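Local coordinates for 1-pyrroline-5-carboxylate dehydrogenase (Thermus thermophilus, PDB 1UZB), which probably catalyses the NAD-dependent oxidation of glutamate semialdehyde, the open form of 1-pyrroline-5-carboxylate, to glutamate in proline breakdown, at residues L40-E45 with N234-V239; E81-A86 with T203-P208; G447-R452 with L469-K474; I295-T300 with S326-T331. One frame throughout, in Å; residues are numbered along the deposited sequence.

Contact 1 of 4, residues L40-E45 with N234-V239; sequences LYIGGE and NFLPGV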
loop_
_atom_site.group_PDB
_atom_site.type_symbol
_atom_site.label_atom_id
_atom_site.label_comp_id
_atom_site.label_asym_id
_atom_site.label_seq_id
_atom_site.Cartn_x
_atom_site.Cartn_y
_atom_site.Cartn_z
ATOM N N LEU A 40 27.650 27.150 -30.504
ATOM C CA LEU A 40 27.716 25.998 -29.614
ATOM C C LEU A 40 27.174 26.520 -28.282
ATOM O O LEU A 40 27.029 27.727 -28.104
ATOM C CB LEU A 40 29.171 25.558 -29.400
ATOM C CG LEU A 40 30.087 25.336 -30.609
ATOM C CD1 LEU A 40 31.498 24.988 -30.136
ATOM C CD2 LEU A 40 29.528 24.222 -31.474
ATOM N N TYR A 41 26.864 25.625 -27.354
ATOM C CA TYR A 41 26.399 26.048 -26.039
ATOM C C TYR A 41 27.282 25.315 -25.040
ATOM O O TYR A 41 27.197 24.094 -24.894
ATOM C CB TYR A 41 24.929 25.684 -25.812
ATOM C CG TYR A 41 24.345 26.282 -24.544
ATOM C CD1 TYR A 41 23.926 27.615 -24.501
ATOM C CD2 TYR A 41 24.211 25.514 -23.386
ATOM C CE1 TYR A 41 23.384 28.165 -23.335
ATOM C CE2 TYR A 41 23.677 26.054 -22.220
ATOM C CZ TYR A 41 23.263 27.375 -22.199
ATOM O OH TYR A 41 22.716 27.898 -21.050
ATOM N N ILE A 42 28.150 26.065 -24.370
ATOM C CA ILE A 42 29.081 25.495 -23.409
ATOM C C ILE A 42 29.110 26.320 -22.134
ATOM O O ILE A 42 29.199 27.544 -22.186
ATOM C CB ILE A 42 30.516 25.464 -23.984
ATOM C CG1 ILE A 42 30.541 24.675 -25.293
ATOM C CG2 ILE A 42 31.468 24.850 -22.966
ATOM C CD1 ILE A 42 31.862 24.756 -26.038
ATOM N N GLY A 43 29.038 25.651 -20.991
ATOM C CA GLY A 43 29.085 26.353 -19.725
ATOM C C GLY A 43 28.089 27.484 -19.552
ATOM O O GLY A 43 28.433 28.547 -19.030
ATOM N N GLY A 44 26.856 27.269 -20.001
ATOM C CA GLY A 44 25.821 28.273 -19.843
ATOM C C GLY A 44 25.811 29.441 -20.809
ATOM O O GLY A 44 25.028 30.374 -20.635
ATOM N N GLU A 45 26.664 29.403 -21.827
ATOM C CA GLU A 45 26.707 30.492 -22.797
ATOM C C GLU A 45 26.900 29.998 -24.224
ATOM O O GLU A 45 27.476 28.934 -24.457
ATOM C CB GLU A 45 27.831 31.470 -22.446
ATOM C CG GLU A 45 29.210 30.832 -22.383
ATOM C CD GLU A 45 30.317 31.841 -22.123
ATOM O OE1 GLU A 45 31.476 31.414 -21.941
ATOM O OE2 GLU A 45 30.030 33.057 -22.105
ATOM N N ASN A 234 25.379 20.718 -22.451
ATOM C CA ASN A 234 26.240 21.379 -23.424
ATOM C C ASN A 234 25.933 20.856 -24.824
ATOM O O ASN A 234 25.685 19.663 -25.019
ATOM C CB ASN A 234 27.700 21.135 -23.036
ATOM C CG ASN A 234 27.987 21.543 -21.594
ATOM O OD1 ASN A 234 28.256 22.711 -21.299
ATOM N ND2 ASN A 234 27.899 20.580 -20.685
ATOM N N PHE A 235 25.957 21.771 -25.788
ATOM C CA PHE A 235 25.625 21.507 -27.187
ATOM C C PHE A 235 26.856 21.597 -28.086
ATOM O O PHE A 235 27.425 22.679 -28.253
ATOM C CB PHE A 235 24.571 22.542 -27.600
ATOM C CG PHE A 235 24.106 22.434 -29.023
ATOM C CD1 PHE A 235 24.256 23.515 -29.887
ATOM C CD2 PHE A 235 23.456 21.296 -29.484
ATOM C CE1 PHE A 235 23.763 23.469 -31.182
ATOM C CE2 PHE A 235 22.958 21.239 -30.784
ATOM C CZ PHE A 235 23.112 22.331 -31.633
ATOM N N LEU A 236 27.249 20.466 -28.674
ATOM C CA LEU A 236 28.429 20.411 -29.531
ATOM C C LEU A 236 28.246 19.848 -30.935
ATOM O O LEU A 236 28.669 18.724 -31.226
ATOM C CB LEU A 236 29.548 19.621 -28.843
ATOM C CG LEU A 236 30.161 20.170 -27.552
ATOM C CD1 LEU A 236 31.358 19.313 -27.157
ATOM C CD2 LEU A 236 30.600 21.613 -27.756
ATOM N N PRO A 237 27.599 20.611 -31.825
ATOM C CA PRO A 237 27.418 20.115 -33.193
ATOM C C PRO A 237 28.803 19.968 -33.826
ATOM O O PRO A 237 29.703 20.767 -33.548
ATOM C CB PRO A 237 26.580 21.211 -33.853
ATOM C CG PRO A 237 26.929 22.451 -33.055
ATOM C CD PRO A 237 26.960 21.924 -31.643
ATOM N N GLY A 238 28.978 18.944 -34.656
ATOM C CA GLY A 238 30.262 18.724 -35.298
ATOM C C GLY A 238 30.163 17.900 -36.567
ATOM O O GLY A 238 29.145 17.263 -36.830
ATOM N N VAL A 239 31.230 17.917 -37.359
ATOM C CA VAL A 239 31.273 17.173 -38.610
ATOM C C VAL A 239 32.230 15.994 -38.493
ATOM O O VAL A 239 33.350 16.140 -38.011
ATOM C CB VAL A 239 31.741 18.070 -39.777
ATOM C CG1 VAL A 239 31.860 17.249 -41.056
ATOM C CG2 VAL A 239 30.766 19.218 -39.970
HETATM O O HOH W 1 25.939 24.688 -20.052
#
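Leu40 slants across Pro237, its CD2 methyl 3.5 Å from Pro237 CD, closer than carbons usually pack. On the same flank Ile42 and Leu236 meet at about a right angle, with Ile42 CD1 3.8 Å from Leu236 CD2. On the opposite flank Tyr41 CB touches Phe235 CB at 3.6 Å, and both residues hold CG anti to the backbone N (chi1 -172° and 180°); from there the rings diverge, Tyr41 toward His224 and Phe235 against Phe220. Between the flanks these two residues form a single antiparallel hydrogen-bonded pair, Tyr41 N to Phe235 O at 3.1 Å and Phe235 N to Tyr41 O at 2.8 Å. The amide of Asn234 closes the far end: OD1 accepts from Gly43 N at 3.1 Å, the donor lying almost on the extension of the C=O bond (172°), within a type I' turn from Ile42 to Glu45. Its ND2 donates to the carbonyls of Gly231 and Val204. A leucine here would probably leave Gly43 N without its acceptor and take from the Gly231 carbonyl its side-chain donor. With both ends engaged, the amide's orientation is probably fixed, and this side chain adds to the backbone pair in tying the N-terminal hairpin to the neighbouring sheet.

Contact 2 of 4, residues E81-A86 with T203-P208; sequences EAAWKA and TVIAKP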
loop_
_atom_site.group_PDB
_atom_site.type_symbol
_atom_site.label_atom_id
_atom_site.label_comp_id
_atom_site.label_asym_id
_atom_site.label_seq_id
_atom_site.Cartn_x
_atom_site.Cartn_y
_atom_site.Cartn_z
ATOM N N GLU A 81 35.140 19.952 -19.231
ATOM C CA GLU A 81 35.569 20.629 -18.013
ATOM C C GLU A 81 34.371 21.310 -17.357
ATOM O O GLU A 81 34.190 21.237 -16.139
ATOM C CB GLU A 81 36.648 21.670 -18.326
ATOM C CG GLU A 81 38.013 21.083 -18.643
ATOM C CD GLU A 81 38.645 20.410 -17.440
ATOM O OE1 GLU A 81 38.813 21.085 -16.402
ATOM O OE2 GLU A 81 38.976 19.208 -17.530
ATOM N N ALA A 82 33.551 21.973 -18.168
ATOM C CA ALA A 82 32.373 22.659 -17.652
ATOM C C ALA A 82 31.377 21.668 -17.057
ATOM O O ALA A 82 30.771 21.935 -16.019
ATOM C CB ALA A 82 31.706 23.465 -18.761
ATOM N N ALA A 83 31.217 20.525 -17.716
ATOM C CA ALA A 83 30.287 19.499 -17.260
ATOM C C ALA A 83 30.692 18.909 -15.913
ATOM O O ALA A 83 29.838 18.654 -15.061
ATOM C CB ALA A 83 30.176 18.400 -18.307
ATOM N N TRP A 84 31.988 18.684 -15.710
ATOM C CA TRP A 84 32.430 18.129 -14.437
ATOM C C TRP A 84 32.327 19.161 -13.327
ATOM O O TRP A 84 31.988 18.833 -12.192
ATOM C CB TRP A 84 33.862 17.601 -14.528
ATOM C CG TRP A 84 33.926 16.219 -15.095
ATOM C CD1 TRP A 84 34.419 15.852 -16.311
ATOM C CD2 TRP A 84 33.442 15.020 -14.477
ATOM N NE1 TRP A 84 34.271 14.497 -16.492
ATOM C CE2 TRP A 84 33.674 13.962 -15.382
ATOM C CE3 TRP A 84 32.836 14.736 -13.244
ATOM C CZ2 TRP A 84 33.321 12.638 -15.097
ATOM C CZ3 TRP A 84 32.485 13.411 -12.959
ATOM C CH2 TRP A 84 32.731 12.383 -13.886
ATOM N N LYS A 85 32.623 20.414 -13.654
ATOM C CA LYS A 85 32.528 21.473 -12.659
ATOM C C LYS A 85 31.069 21.614 -12.222
ATOM O O LYS A 85 30.774 21.777 -11.037
ATOM C CB LYS A 85 33.039 22.791 -13.245
ATOM C CG LYS A 85 33.074 23.937 -12.254
ATOM C CD LYS A 85 33.648 25.190 -12.886
ATOM C CE LYS A 85 33.720 26.323 -11.878
ATOM N NZ LYS A 85 34.597 25.972 -10.726
ATOM N N ALA A 86 30.154 21.535 -13.184
ATOM C CA ALA A 86 28.732 21.650 -12.885
ATOM C C ALA A 86 28.242 20.454 -12.069
ATOM O O ALA A 86 27.441 20.602 -11.141
ATOM C CB ALA A 86 27.937 21.760 -14.182
ATOM N N THR A 203 25.557 15.233 -15.713
ATOM C CA THR A 203 25.702 16.376 -16.604
ATOM C C THR A 203 26.018 15.779 -17.971
ATOM O O THR A 203 26.578 14.680 -18.068
ATOM C CB THR A 203 26.788 17.361 -16.136
ATOM O OG1 THR A 203 28.049 16.693 -16.048
ATOM C CG2 THR A 203 26.407 17.941 -14.777
ATOM N N VAL A 204 25.649 16.496 -19.028
ATOM C CA VAL A 204 25.798 15.976 -20.375
ATOM C C VAL A 204 26.394 16.894 -21.435
ATOM O O VAL A 204 26.199 18.113 -21.414
ATOM C CB VAL A 204 24.397 15.510 -20.883
ATOM C CG1 VAL A 204 24.420 15.208 -22.374
ATOM C CG2 VAL A 204 23.944 14.295 -20.098
ATOM N N ILE A 205 27.139 16.281 -22.349
ATOM C CA ILE A 205 27.699 16.968 -23.505
ATOM C C ILE A 205 26.945 16.268 -24.637
ATOM O O ILE A 205 27.074 15.059 -24.821
ATOM C CB ILE A 205 29.210 16.724 -23.671
ATOM C CG1 ILE A 205 29.962 17.272 -22.457
ATOM C CG2 ILE A 205 29.701 17.409 -24.939
ATOM C CD1 ILE A 205 31.459 17.029 -22.509
ATOM N N ALA A 206 26.138 17.021 -25.376
ATOM C CA ALA A 206 25.342 16.437 -26.448
ATOM C C ALA A 206 25.820 16.769 -27.847
ATOM O O ALA A 206 26.060 17.935 -28.174
ATOM C CB ALA A 206 23.883 16.860 -26.293
ATOM N N LYS A 207 25.965 15.732 -28.667
ATOM C CA LYS A 207 26.373 15.906 -30.050
ATOM C C LYS A 207 25.175 15.580 -30.927
ATOM O O LYS A 207 24.763 14.424 -31.029
ATOM C CB LYS A 207 27.524 14.971 -30.431
ATOM C CG LYS A 207 28.027 15.246 -31.848
ATOM C CD LYS A 207 28.539 14.005 -32.556
ATOM C CE LYS A 207 28.818 14.314 -34.023
ATOM N NZ LYS A 207 29.273 13.120 -34.787
ATOM N N PRO A 208 24.581 16.600 -31.556
ATOM C CA PRO A 208 23.427 16.362 -32.422
ATOM C C PRO A 208 23.901 15.706 -33.710
ATOM O O PRO A 208 25.088 15.764 -34.036
ATOM C CB PRO A 208 22.895 17.765 -32.670
ATOM C CG PRO A 208 24.167 18.585 -32.699
ATOM C CD PRO A 208 24.934 18.032 -31.520
#
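A chi1 of 59° sets Thr203 OG1 between its own backbone N and carbonyl carbon and turns CG2 anti to that carbonyl carbon, a setting in which both branches meet helix 73-90. The hydroxyl donates to Ala83 O at 2.8 Å. It approaches from well above the carbonyl plane, with a C=O...OG1 angle of 110°, a sidelong approach consistent with a helical carbonyl whose forward direction serves the bond along the helix. The methyl branch straddles the same turn: CG2 of Thr203 lies 3.5 Å from Ala83 O and 4.2 Å from Ala86 CB. Ala83 itself presses its CB against the strand, 3.5 Å from Thr203 OG1 and 4.3 Å from Ile205 CG1. Ile205 continues along the helix to Ala79 and Leu80. Within 81-86 the residues turned to the strand, Ala83 and Ala86, are small, in keeping with a separation of 7.9 Å between the axes of helix 81-86 and strand 203-207, whose directions are 163° apart. The buried hydroxyl is satisfied by a backbone acceptor, so the contact combines alkyl packing with one directional bond. Trp84 turns away from the strand, its NE1 bonded to Arg252 O and its ring in a cation-pi contact with the same arginine. Val204 points to the other face of the sheet, onto Pro197 and Val198 of helix 188-199. Helices on both faces of a largely parallel sheet make the alpha/beta/alpha sandwich of the Rossmann-like domain, which binds the nucleotide cofactor in aldehyde dehydrogenases.

Contact 3 of 4, residues G447-R452 with L469-K474; sequences GGVYSR and LYFNRK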
loop_
_atom_site.group_PDB
_atom_site.type_symbol
_atom_site.label_atom_id
_atom_site.label_comp_id
_atom_site.label_asym_id
_atom_site.label_seq_id
_atom_site.Cartn_x
_atom_site.Cartn_y
_atom_site.Cartn_z
ATOM N N GLY A 447 8.253 -5.484 -33.794
ATOM C CA GLY A 447 7.617 -6.505 -34.597
ATOM C C GLY A 447 6.123 -6.418 -34.389
ATOM O O GLY A 447 5.653 -5.848 -33.397
ATOM N N GLY A 448 5.368 -6.968 -35.329
ATOM C CA GLY A 448 3.930 -6.947 -35.202
ATOM C C GLY A 448 3.284 -8.194 -35.761
ATOM O O GLY A 448 3.885 -8.928 -36.552
ATOM N N VAL A 449 2.057 -8.446 -35.317
ATOM C CA VAL A 449 1.276 -9.572 -35.801
ATOM C C VAL A 449 -0.168 -9.149 -35.990
ATOM O O VAL A 449 -0.770 -8.562 -35.085
ATOM C CB VAL A 449 1.255 -10.763 -34.816
ATOM C CG1 VAL A 449 0.382 -11.885 -35.382
ATOM C CG2 VAL A 449 2.663 -11.272 -34.566
ATOM N N TYR A 450 -0.702 -9.399 -37.181
ATOM C CA TYR A 450 -2.111 -9.146 -37.453
ATOM C C TYR A 450 -2.704 -10.544 -37.549
ATOM O O TYR A 450 -2.322 -11.341 -38.417
ATOM C CB TYR A 450 -2.335 -8.385 -38.761
ATOM C CG TYR A 450 -2.208 -6.885 -38.609
ATOM C CD1 TYR A 450 -0.967 -6.265 -38.681
ATOM C CD2 TYR A 450 -3.334 -6.088 -38.367
ATOM C CE1 TYR A 450 -0.838 -4.886 -38.519
ATOM C CE2 TYR A 450 -3.215 -4.706 -38.200
ATOM C CZ TYR A 450 -1.963 -4.116 -38.281
ATOM O OH TYR A 450 -1.830 -2.753 -38.145
ATOM N N SER A 451 -3.603 -10.847 -36.618
ATOM C CA SER A 451 -4.254 -12.145 -36.546
ATOM C C SER A 451 -5.422 -12.064 -35.577
ATOM O O SER A 451 -5.407 -11.258 -34.646
ATOM C CB SER A 451 -3.269 -13.204 -36.036
ATOM O OG SER A 451 -3.929 -14.441 -35.794
ATOM N N ARG A 452 -6.435 -12.894 -35.801
ATOM C CA ARG A 452 -7.588 -12.938 -34.910
ATOM C C ARG A 452 -7.474 -14.170 -34.010
ATOM O O ARG A 452 -8.207 -14.302 -33.028
ATOM C CB ARG A 452 -8.895 -13.025 -35.700
ATOM C CG ARG A 452 -9.352 -11.744 -36.382
ATOM C CD ARG A 452 -10.787 -11.932 -36.877
ATOM N NE ARG A 452 -11.362 -10.753 -37.522
ATOM C CZ ARG A 452 -11.281 -10.486 -38.822
ATOM N NH1 ARG A 452 -11.840 -9.385 -39.308
ATOM N NH2 ARG A 452 -10.649 -11.317 -39.641
ATOM N N LEU A 469 6.651 -5.414 -29.228
ATOM C CA LEU A 469 5.754 -6.193 -30.071
ATOM C C LEU A 469 4.345 -5.611 -30.050
ATOM O O LEU A 469 3.847 -5.227 -28.994
ATOM C CB LEU A 469 5.750 -7.635 -29.561
ATOM C CG LEU A 469 4.940 -8.720 -30.273
ATOM C CD1 LEU A 469 5.395 -8.874 -31.718
ATOM C CD2 LEU A 469 5.116 -10.031 -29.516
ATOM N N TYR A 470 3.705 -5.558 -31.214
ATOM C CA TYR A 470 2.367 -4.989 -31.327
ATOM C C TYR A 470 1.421 -5.907 -32.085
ATOM O O TYR A 470 1.785 -6.455 -33.137
ATOM C CB TYR A 470 2.428 -3.643 -32.048
ATOM C CG TYR A 470 3.407 -2.665 -31.442
ATOM C CD1 TYR A 470 4.767 -2.713 -31.760
ATOM C CD2 TYR A 470 2.975 -1.695 -30.541
ATOM C CE1 TYR A 470 5.674 -1.809 -31.190
ATOM C CE2 TYR A 470 3.862 -0.795 -29.973
ATOM C CZ TYR A 470 5.209 -0.853 -30.298
ATOM O OH TYR A 470 6.083 0.051 -29.736
ATOM N N PHE A 471 0.204 -6.065 -31.564
ATOM C CA PHE A 471 -0.793 -6.913 -32.204
ATOM C C PHE A 471 -1.958 -6.106 -32.770
ATOM O O PHE A 471 -2.590 -5.313 -32.063
ATOM C CB PHE A 471 -1.354 -7.951 -31.226
ATOM C CG PHE A 471 -0.326 -8.876 -30.649
ATOM C CD1 PHE A 471 0.813 -9.227 -31.370
ATOM C CD2 PHE A 471 -0.518 -9.431 -29.389
ATOM C CE1 PHE A 471 1.742 -10.121 -30.841
ATOM C CE2 PHE A 471 0.400 -10.324 -28.851
ATOM C CZ PHE A 471 1.536 -10.672 -29.579
ATOM N N ASN A 472 -2.234 -6.330 -34.051
ATOM C CA ASN A 472 -3.325 -5.676 -34.761
ATOM C C ASN A 472 -3.288 -4.155 -34.770
ATOM O O ASN A 472 -4.318 -3.487 -34.673
ATOM C CB ASN A 472 -4.662 -6.213 -34.240
ATOM C CG ASN A 472 -4.833 -7.687 -34.555
ATOM O OD1 ASN A 472 -4.513 -8.125 -35.665
ATOM N ND2 ASN A 472 -5.322 -8.460 -33.594
ATOM N N ARG A 473 -2.076 -3.627 -34.919
ATOM C CA ARG A 473 -1.831 -2.196 -34.998
ATOM C C ARG A 473 -0.417 -1.946 -35.522
ATOM O O ARG A 473 0.391 -2.869 -35.617
ATOM C CB ARG A 473 -2.001 -1.524 -33.634
ATOM C CG ARG A 473 -1.172 -2.130 -32.521
ATOM C CD ARG A 473 -0.806 -1.081 -31.488
ATOM N NE ARG A 473 0.266 -0.225 -31.989
ATOM C CZ ARG A 473 0.712 0.871 -31.384
ATOM N NH1 ARG A 473 0.176 1.274 -30.240
ATOM N NH2 ARG A 473 1.717 1.553 -31.917
ATOM N N LYS A 474 -0.127 -0.691 -35.857
ATOM C CA LYS A 474 1.182 -0.302 -36.381
ATOM C C LYS A 474 2.286 -0.637 -35.380
ATOM O O LYS A 474 2.042 -0.700 -34.171
ATOM C CB LYS A 474 1.197 1.200 -36.682
ATOM C CG LYS A 474 1.052 2.057 -35.437
ATOM C CD LYS A 474 1.043 3.544 -35.741
ATOM C CE LYS A 474 1.069 4.346 -34.443
ATOM N NZ LYS A 474 1.177 5.817 -34.660
#
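Tyr450 lays one face of its ring over the backbone of Asn472, with Asn472 CA 3.9 Å from the ring centroid in a CH-pi contact, offset toward the rim. Tyr450 ends one strand and Asn472 follows the end of the next, in a beta-alpha-beta crossover of strand 446-450, helix 454-463 and strand 468-471 in the aldehyde dehydrogenase catalytic domain. Their side chains run antiparallel alongside one another, ring and amide planes 62° apart. Past the strand end Asn472 takes a left-handed backbone (phi 57°) with its CB turned away; CG anti to the carbonyl carbon (chi1 -65°) brings the amide back to the other strand. There it grips Ser451 twice: OD1 accepts from Ser451 N at 3.0 Å, and ND2 donates to Ser451 O at 3.0 Å, this acceptor lying in the amide plane. It thus carries the pairing beyond the regular ladder, whose last backbone bond runs from Asn472 N to Val449 O at 2.9 Å. An alanine in place of Tyr450 would probably open a gap beneath Asn472 and Arg473 and leave the loop after the strand freer to shift. On the sheet face shared with Leu469, Val449 and Phe471 extend abreast, with Val449 CB 3.8 Å from Phe471 CD1; Leu457 of the crossover helix packs on both. Leu469 to Phe471 also pair with a strand of the second subunit, and Arg473 NH1 makes a salt bridge to Glu165 of that subunit. The same guanidinium grips the Lys474 carbonyl side-on, with Arg473 NE 2.9 Å and Arg473 NH2 3.2 Å from Lys474 O.

Contact 4 of 4, residues I295-T300 with S326-T331; sequences IIVDET and SRLILT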
loop_
_atom_site.group_PDB
_atom_site.type_symbol
_atom_site.label_atom_id
_atom_site.label_comp_id
_atom_site.label_asym_id
_atom_site.label_seq_id
_atom_site.Cartn_x
_atom_site.Cartn_y
_atom_site.Cartn_z
ATOM N N ILE A 295 6.345 -7.482 -39.767
ATOM C CA ILE A 295 4.950 -7.585 -39.385
ATOM C C ILE A 295 4.512 -8.892 -40.034
ATOM O O ILE A 295 4.721 -9.106 -41.238
ATOM C CB ILE A 295 4.066 -6.456 -39.949
ATOM C CG1 ILE A 295 4.359 -5.145 -39.207
ATOM C CG2 ILE A 295 2.590 -6.840 -39.804
ATOM C CD1 ILE A 295 3.612 -3.950 -39.747
ATOM N N ILE A 296 3.943 -9.774 -39.225
ATOM C CA ILE A 296 3.436 -11.055 -39.689
ATOM C C ILE A 296 1.931 -10.929 -39.836
ATOM O O ILE A 296 1.274 -10.342 -38.980
ATOM C CB ILE A 296 3.671 -12.179 -38.651
ATOM C CG1 ILE A 296 5.166 -12.448 -38.470
ATOM C CG2 ILE A 296 2.932 -13.450 -39.083
ATOM C CD1 ILE A 296 5.478 -13.394 -37.321
ATOM N N VAL A 297 1.383 -11.467 -40.919
ATOM C CA VAL A 297 -0.062 -11.457 -41.101
ATOM C C VAL A 297 -0.476 -12.876 -41.471
ATOM O O VAL A 297 0.099 -13.466 -42.385
ATOM C CB VAL A 297 -0.527 -10.512 -42.229
ATOM C CG1 VAL A 297 -2.053 -10.476 -42.263
ATOM C CG2 VAL A 297 0.025 -9.115 -42.015
ATOM N N ASP A 298 -1.438 -13.446 -40.747
ATOM C CA ASP A 298 -1.899 -14.785 -41.097
ATOM C C ASP A 298 -3.280 -14.717 -41.743
ATOM O O ASP A 298 -3.856 -13.637 -41.875
ATOM C CB ASP A 298 -1.871 -15.759 -39.899
ATOM C CG ASP A 298 -2.863 -15.415 -38.804
ATOM O OD1 ASP A 298 -3.959 -14.903 -39.103
ATOM O OD2 ASP A 298 -2.541 -15.700 -37.630
ATOM N N GLU A 299 -3.808 -15.866 -42.154
ATOM C CA GLU A 299 -5.094 -15.901 -42.843
ATOM C C GLU A 299 -6.334 -15.515 -42.045
ATOM O O GLU A 299 -7.397 -15.316 -42.629
ATOM C CB GLU A 299 -5.313 -17.281 -43.474
ATOM C CG GLU A 299 -5.452 -18.415 -42.471
ATOM C CD GLU A 299 -5.663 -19.759 -43.141
ATOM O OE1 GLU A 299 -4.797 -20.166 -43.946
ATOM O OE2 GLU A 299 -6.692 -20.408 -42.866
ATOM N N THR A 300 -6.208 -15.392 -40.728
ATOM C CA THR A 300 -7.360 -15.037 -39.896
ATOM C C THR A 300 -7.472 -13.539 -39.642
ATOM O O THR A 300 -8.439 -13.078 -39.038
ATOM C CB THR A 300 -7.290 -15.714 -38.514
ATOM O OG1 THR A 300 -6.282 -15.071 -37.720
ATOM C CG2 THR A 300 -6.961 -17.188 -38.657
ATOM N N SER A 326 10.103 -3.158 -42.243
ATOM C CA SER A 326 10.857 -3.321 -43.482
ATOM C C SER A 326 10.653 -4.732 -44.026
ATOM O O SER A 326 11.105 -5.057 -45.126
ATOM C CB SER A 326 12.349 -3.045 -43.259
ATOM O OG SER A 326 12.895 -3.869 -42.247
ATOM N N ARG A 327 9.979 -5.574 -43.247
ATOM C CA ARG A 327 9.681 -6.936 -43.665
ATOM C C ARG A 327 8.201 -7.208 -43.436
ATOM O O ARG A 327 7.648 -6.836 -42.397
ATOM C CB ARG A 327 10.506 -7.960 -42.875
ATOM C CG ARG A 327 12.012 -7.868 -43.077
ATOM C CD ARG A 327 12.720 -9.013 -42.361
ATOM N NE ARG A 327 12.509 -8.953 -40.917
ATOM C CZ ARG A 327 12.556 -10.006 -40.106
ATOM N NH1 ARG A 327 12.350 -9.842 -38.805
ATOM N NH2 ARG A 327 12.794 -11.220 -40.591
ATOM N N LEU A 328 7.558 -7.829 -44.420
ATOM C CA LEU A 328 6.151 -8.203 -44.322
ATOM C C LEU A 328 6.143 -9.709 -44.552
ATOM O O LEU A 328 6.431 -10.174 -45.652
ATOM C CB LEU A 328 5.311 -7.495 -45.389
ATOM C CG LEU A 328 3.834 -7.898 -45.405
ATOM C CD1 LEU A 328 3.189 -7.600 -44.055
ATOM C CD2 LEU A 328 3.119 -7.151 -46.512
ATOM N N ILE A 329 5.853 -10.463 -43.495
ATOM C CA ILE A 329 5.840 -11.922 -43.557
ATOM C C ILE A 329 4.399 -12.394 -43.642
ATOM O O ILE A 329 3.624 -12.236 -42.700
ATOM C CB ILE A 329 6.525 -12.516 -42.308
ATOM C CG1 ILE A 329 7.959 -11.986 -42.206
ATOM C CG2 ILE A 329 6.537 -14.036 -42.383
ATOM C CD1 ILE A 329 8.634 -12.297 -40.886
ATOM N N LEU A 330 4.043 -12.974 -44.782
ATOM C CA LEU A 330 2.681 -13.434 -45.009
ATOM C C LEU A 330 2.568 -14.944 -45.127
ATOM O O LEU A 330 3.308 -15.564 -45.891
ATOM C CB LEU A 330 2.135 -12.800 -46.292
ATOM C CG LEU A 330 2.232 -11.272 -46.373
ATOM C CD1 LEU A 330 1.807 -10.773 -47.751
ATOM C CD2 LEU A 330 1.360 -10.659 -45.288
ATOM N N THR A 331 1.644 -15.536 -44.375
ATOM C CA THR A 331 1.430 -16.973 -44.457
ATOM C C THR A 331 0.764 -17.199 -45.812
ATOM O O THR A 331 0.214 -16.269 -46.402
ATOM C CB THR A 331 0.520 -17.485 -43.316
ATOM O OG1 THR A 331 -0.774 -16.877 -43.418
ATOM C CG2 THR A 331 1.131 -17.149 -41.965
HETATM O O HOH W 2 -2.279 -19.581 -44.457
#
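The guanidinium of Arg327, whose backbone O accepts from Ile295 N at 3.0 Å, has Ile329 CD1 over one face, offset toward the rim, while its NH1 and NH2 bond to the carbonyls of Ala438 and Val437. The Asp298 carboxylate is placed by a chi1 of 67°, CG lying between the backbone N and carbonyl carbon, which brings OD1 to Thr300: Thr300 N reaches it from the anti side at 2.8 Å, making an Asx turn, and Thr300 OG1 donates from the syn side at 2.7 Å. OD2 is taken by Ser451 OG and His456 ND1. Strands 293-297 and 325-331 run parallel, a beta-alpha-beta unit with helix 303-315 in the catalytic-domain sheet; Ile329 N to Ile295 O, Val297 N to Ile329 O and the longer Thr331 N to Val297 O continue the ladder. Val297 and Leu330 stand shoulder to shoulder, with Val297 CB 3.6 Å from Leu330 CD2; Val297 CG2 also crosses Leu328 CD1 at a slant, 4.1 Å away. The opposite sheet face carries Ile296 and Ile329, where Ile296 CG1 sits 4.1 Å from Ile329 CB and both lean on Ala434 of helix 431-439. A water joins Glu299 OE1 to Thr331 OG1, donating to the carboxylate at 2.6 Å.

Overall arrangement
Counting from the N terminus, contact 1 opens first at residues 40-45 and contact 2 opens next at 81-86. Contact 2 closes at 203-208, before contact 1 closes at 234-239, so the smaller loop lies wholly within the larger. Their centres are 9 Å apart, and strands 203-207 and 233-235 are neighbours in the cofactor-domain sheet, joined there to the N-terminal hairpin and helix 73-90. Contact 4 (295-300 with 326-331) and then contact 3 (447-452 with 469-474) follow in series, two short crossovers whose strands 293-297 and 446-450 adjoin in the catalytic-domain sheet. The two pairs lie on opposite sides of the chain's centre, with contact centres 41 to 46 Å apart.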